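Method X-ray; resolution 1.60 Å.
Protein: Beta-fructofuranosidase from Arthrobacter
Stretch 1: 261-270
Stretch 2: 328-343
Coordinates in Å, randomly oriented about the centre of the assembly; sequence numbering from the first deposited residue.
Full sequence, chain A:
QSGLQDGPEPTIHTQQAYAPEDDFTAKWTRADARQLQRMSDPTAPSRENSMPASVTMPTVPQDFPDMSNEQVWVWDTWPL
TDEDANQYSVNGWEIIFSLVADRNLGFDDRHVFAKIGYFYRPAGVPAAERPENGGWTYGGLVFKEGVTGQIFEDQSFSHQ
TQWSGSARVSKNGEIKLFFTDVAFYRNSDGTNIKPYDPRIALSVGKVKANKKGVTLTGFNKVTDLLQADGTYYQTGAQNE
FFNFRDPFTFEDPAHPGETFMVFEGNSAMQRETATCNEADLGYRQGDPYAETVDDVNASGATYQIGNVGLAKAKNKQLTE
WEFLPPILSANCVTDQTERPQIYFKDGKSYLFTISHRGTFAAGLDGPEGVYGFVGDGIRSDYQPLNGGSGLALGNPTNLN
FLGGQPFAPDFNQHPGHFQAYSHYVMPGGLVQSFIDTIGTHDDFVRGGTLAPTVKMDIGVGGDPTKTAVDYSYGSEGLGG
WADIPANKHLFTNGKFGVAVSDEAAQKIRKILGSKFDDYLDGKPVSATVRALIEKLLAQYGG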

# COMPACT_ATOMS: atom_id res chain seq x y z
N MET A 261 7.96 5.99 -9.84
CA MET A 261 7.59 4.84 -9.01
C MET A 261 8.21 5.02 -7.64
O MET A 261 9.38 5.38 -7.54
CB MET A 261 8.11 3.56 -9.66
CG MET A 261 7.94 2.25 -8.85
SD MET A 261 9.01 0.95 -9.49
CE MET A 261 8.36 0.70 -11.14
N VAL A 262 7.46 4.69 -6.60
CA VAL A 262 8.03 4.49 -5.29
C VAL A 262 7.91 3.03 -4.90
O VAL A 262 7.09 2.28 -5.46
CB VAL A 262 7.45 5.42 -4.18
CG1 VAL A 262 7.82 6.88 -4.45
CG2 VAL A 262 5.95 5.30 -4.06
N PHE A 263 8.79 2.64 -4.01
CA PHE A 263 8.86 1.26 -3.55
C PHE A 263 9.60 1.23 -2.22
O PHE A 263 10.24 2.19 -1.84
CB PHE A 263 9.59 0.39 -4.59
CG PHE A 263 10.93 0.93 -4.99
CD1 PHE A 263 12.07 0.58 -4.29
CD2 PHE A 263 11.04 1.82 -6.03
CE1 PHE A 263 13.29 1.11 -4.61
CE2 PHE A 263 12.27 2.36 -6.36
CZ PHE A 263 13.40 1.99 -5.66
N GLU A 264 9.43 0.14 -1.48
CA GLU A 264 10.19 -0.10 -0.28
C GLU A 264 11.59 -0.63 -0.57
O GLU A 264 11.75 -1.57 -1.34
CB GLU A 264 9.47 -1.14 0.62
CG GLU A 264 10.29 -1.46 1.86
CD GLU A 264 9.65 -2.51 2.76
OE1 GLU A 264 8.65 -3.10 2.35
OE2 GLU A 264 10.20 -2.73 3.86
N GLY A 265 12.58 -0.05 0.09
CA GLY A 265 13.94 -0.58 0.13
C GLY A 265 14.51 -0.56 1.54
O GLY A 265 13.78 -0.31 2.52
N ASN A 266 15.81 -0.86 1.64
CA ASN A 266 16.58 -0.49 2.82
C ASN A 266 17.72 0.40 2.38
O ASN A 266 18.17 0.34 1.24
CB ASN A 266 17.19 -1.70 3.53
CG ASN A 266 16.17 -2.60 4.22
OD1 ASN A 266 16.34 -3.80 4.25
ND2 ASN A 266 15.16 -2.04 4.79
N SER A 267 18.20 1.23 3.30
CA SER A 267 19.39 2.02 3.05
C SER A 267 20.55 1.07 2.73
O SER A 267 20.71 0.01 3.32
CB SER A 267 19.71 2.87 4.27
OG SER A 267 18.66 3.78 4.52
N ALA A 268 21.38 1.48 1.79
CA ALA A 268 22.42 0.63 1.21
C ALA A 268 23.71 0.65 2.04
O ALA A 268 24.74 1.24 1.66
CB ALA A 268 22.68 1.07 -0.24
N MET A 269 23.64 0.02 3.19
CA MET A 269 24.80 -0.15 4.06
C MET A 269 24.94 -1.63 4.33
O MET A 269 23.95 -2.35 4.41
CB MET A 269 24.59 0.60 5.38
CG MET A 269 24.74 2.10 5.22
SD MET A 269 24.51 3.06 6.74
CE MET A 269 22.75 3.08 6.96
N GLN A 270 26.18 -2.09 4.47
CA GLN A 270 26.42 -3.44 4.90
C GLN A 270 25.82 -3.59 6.28
O GLN A 270 26.01 -2.72 7.13
CB GLN A 270 27.94 -3.69 4.95
CG GLN A 270 28.32 -5.11 5.32
CD GLN A 270 27.97 -6.13 4.25
OE1 GLN A 270 27.49 -7.22 4.54
NE2 GLN A 270 28.19 -5.77 3.01
N LEU A 328 12.91 8.90 1.30
CA LEU A 328 12.77 8.88 2.75
C LEU A 328 13.62 7.74 3.32
O LEU A 328 13.70 6.65 2.72
CB LEU A 328 11.31 8.68 3.14
CG LEU A 328 11.00 8.71 4.64
CD1 LEU A 328 10.99 10.14 5.16
CD2 LEU A 328 9.72 7.96 4.99
N SER A 329 14.34 8.03 4.39
CA SER A 329 15.05 7.00 5.16
C SER A 329 14.59 7.04 6.58
O SER A 329 14.26 8.11 7.11
CB SER A 329 16.57 7.19 5.12
OG SER A 329 16.97 8.47 5.62
N ALA A 330 14.57 5.85 7.19
CA ALA A 330 14.21 5.64 8.57
C ALA A 330 15.34 4.93 9.35
O ALA A 330 15.09 3.98 10.13
CB ALA A 330 12.92 4.84 8.63
N ASN A 331 16.56 5.37 9.11
CA ASN A 331 17.75 4.77 9.73
C ASN A 331 17.70 4.92 11.23
O ASN A 331 17.45 6.01 11.76
CB ASN A 331 19.05 5.35 9.17
CG ASN A 331 19.21 5.08 7.69
OD1 ASN A 331 18.52 4.27 7.10
ND2 ASN A 331 20.12 5.82 7.06
N CYS A 332 17.86 3.79 11.90
CA CYS A 332 17.67 3.65 13.34
C CYS A 332 16.25 4.00 13.83
O CYS A 332 16.07 4.40 14.99
CB CYS A 332 18.75 4.46 14.09
SG CYS A 332 20.40 3.77 13.81
N VAL A 333 15.26 3.88 12.95
CA VAL A 333 13.86 4.12 13.34
C VAL A 333 13.02 2.89 13.04
O VAL A 333 12.42 2.32 13.96
CB VAL A 333 13.30 5.38 12.64
CG1 VAL A 333 11.79 5.50 12.81
CG2 VAL A 333 13.98 6.60 13.24
N THR A 334 13.04 2.41 11.80
CA THR A 334 12.33 1.17 11.45
C THR A 334 13.03 0.40 10.31
O THR A 334 13.61 1.01 9.39
CB THR A 334 10.84 1.39 11.08
OG1 THR A 334 10.24 0.12 10.79
CG2 THR A 334 10.68 2.29 9.83
N ASP A 335 12.89 -0.91 10.37
CA ASP A 335 13.33 -1.85 9.34
C ASP A 335 12.51 -1.72 8.06
O ASP A 335 13.01 -1.99 6.96
CB ASP A 335 13.16 -3.29 9.90
CG ASP A 335 13.69 -4.36 8.97
OD1 ASP A 335 14.79 -4.20 8.36
OD2 ASP A 335 12.99 -5.41 8.85
N GLN A 336 11.24 -1.36 8.22
CA GLN A 336 10.26 -1.55 7.17
C GLN A 336 9.29 -0.39 6.99
O GLN A 336 8.38 -0.20 7.76
CB GLN A 336 9.50 -2.86 7.45
CG GLN A 336 10.33 -4.10 7.21
CD GLN A 336 9.46 -5.34 7.16
OE1 GLN A 336 9.85 -6.34 6.62
NE2 GLN A 336 8.24 -5.23 7.69
N THR A 337 9.52 0.44 5.96
CA THR A 337 8.56 1.40 5.52
C THR A 337 7.90 0.76 4.29
O THR A 337 8.39 0.86 3.17
CB THR A 337 9.29 2.71 5.14
OG1 THR A 337 10.48 2.37 4.43
CG2 THR A 337 9.71 3.48 6.39
N GLU A 338 6.82 0.02 4.52
CA GLU A 338 6.23 -0.82 3.49
C GLU A 338 5.20 -0.09 2.63
O GLU A 338 4.64 0.93 3.05
CB GLU A 338 5.56 -2.03 4.15
CG GLU A 338 6.52 -2.80 5.01
CD GLU A 338 5.91 -4.08 5.52
OE1 GLU A 338 5.77 -5.03 4.72
OE2 GLU A 338 5.67 -4.15 6.74
N ARG A 339 4.91 -0.66 1.46
CA ARG A 339 3.84 -0.20 0.61
C ARG A 339 3.71 1.32 0.46
O ARG A 339 2.65 1.92 0.69
CB ARG A 339 2.53 -0.79 1.09
CG ARG A 339 1.58 -0.81 -0.03
CD ARG A 339 0.26 -1.43 0.28
NE ARG A 339 -0.49 -1.34 -0.95
CZ ARG A 339 -1.60 -2.00 -1.20
NH1 ARG A 339 -2.16 -2.78 -0.26
NH2 ARG A 339 -2.16 -1.82 -2.37
N PRO A 340 4.80 1.96 0.04
CA PRO A 340 4.73 3.40 -0.11
C PRO A 340 3.83 3.81 -1.28
O PRO A 340 3.75 3.13 -2.31
CB PRO A 340 6.18 3.78 -0.39
CG PRO A 340 6.76 2.58 -1.06
CD PRO A 340 6.11 1.41 -0.32
N GLN A 341 3.13 4.92 -1.10
CA GLN A 341 2.41 5.57 -2.20
C GLN A 341 2.52 7.06 -2.03
O GLN A 341 2.71 7.56 -0.93
CB GLN A 341 0.93 5.18 -2.23
CG GLN A 341 0.20 5.50 -0.94
CD GLN A 341 -1.24 5.05 -0.90
OE1 GLN A 341 -1.61 4.21 -0.04
NE2 GLN A 341 -2.08 5.59 -1.79
N ILE A 342 2.40 7.77 -3.15
CA ILE A 342 2.36 9.22 -3.18
C ILE A 342 0.94 9.63 -3.58
O ILE A 342 0.39 9.16 -4.58
CB ILE A 342 3.35 9.79 -4.20
CG1 ILE A 342 4.80 9.39 -3.83
CG2 ILE A 342 3.20 11.29 -4.27
CD1 ILE A 342 5.36 10.08 -2.64
N TYR A 343 0.37 10.49 -2.75
CA TYR A 343 -1.00 10.96 -2.82
C TYR A 343 -0.97 12.46 -2.88
O TYR A 343 -0.37 13.10 -2.02
CB TYR A 343 -1.71 10.48 -1.55
CG TYR A 343 -3.17 10.77 -1.41
CD1 TYR A 343 -4.13 9.79 -1.71
CD2 TYR A 343 -3.63 12.00 -0.91
CE1 TYR A 343 -5.47 10.04 -1.56
CE2 TYR A 343 -4.98 12.25 -0.76
CZ TYR A 343 -5.90 11.25 -1.07
OH TYR A 343 -7.26 11.47 -0.90
O HOH W 1 12.16 -1.17 4.44

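Two carboxylates that might be expected to avoid each other lie close together here: Glu 264 OE1 is 4.2 Å from Glu 338 OE1, and the same Glu 264 OE1 comes within 3.4 Å of Glu 338 CG. The pair is a worked example of a general principle: acidic groups can lie close together when other polar groups bind their oxygens, as they do here for Glu 264 OE2 and for Glu 338. Glu 264 reaches across in an extended t,t conformation, its CG 3.3 Å from Thr 337 O and its OE2 3.5 Å from Gln 336 CA. That carboxylate oxygen is served by water 1, which lies 2.6 Å from Glu 264 OE2 and 2.7 Å from Gly 265 O; it is placed to donate to either, though with atoms elsewhere counted it has more acceptors in reach than protons. Thr 337 N, 3.4 Å from the water oxygen, gives it a weak hydrogen bond, so one solvent molecule links the two stretches. Both carboxylate oxygens of Glu 338 find hydrogen-bonding partners elsewhere in the structure.

The backbones approach without a direct main-chain hydrogen bond between them. Strand 261-266 and the strand at 340-343 run roughly antiparallel, at 149°, with their axes 6.1 Å apart at the closest point. Side chains fill the space between them. Val 262 and Pro 340 both point toward the opposing stretch, and Val 262 CG2 rests 4.0 Å from Pro 340 CB, while Val 262 CG1 lies 4.0 Å from Ile 342 CG1. The proline ring also packs against main chain, with Pro 340 CG 3.4 Å from Phe 263 C and 3.6 Å from Glu 264 N. The flanking Phe 263 and Gln 341 point away, as the alternation of an extended chain requires.

Beyond the apolar patch, the first stretch meets an earlier part of the second, and the chemistry becomes polar. Asn 266 points sideways, yet its amide bends nearer: Asn 266 ND2 donates a weak hydrogen bond to Asp 335 O, 3.1 Å away at an angle of 129°. A shorter bond follows at Ser 267, whose OG donates to Asn 331 OD1 at 2.6 Å. Both side chains point toward the facing stretch, so hydroxyl and amide oxygen meet directly. The methionine side chain covers the other end of the same amide, Met 269 CE lying 3.8 Å from Asn 331 ND2. Apolar packing thus gives way to specific hydrogen bonding along a single interface that buries 526 Å² in all.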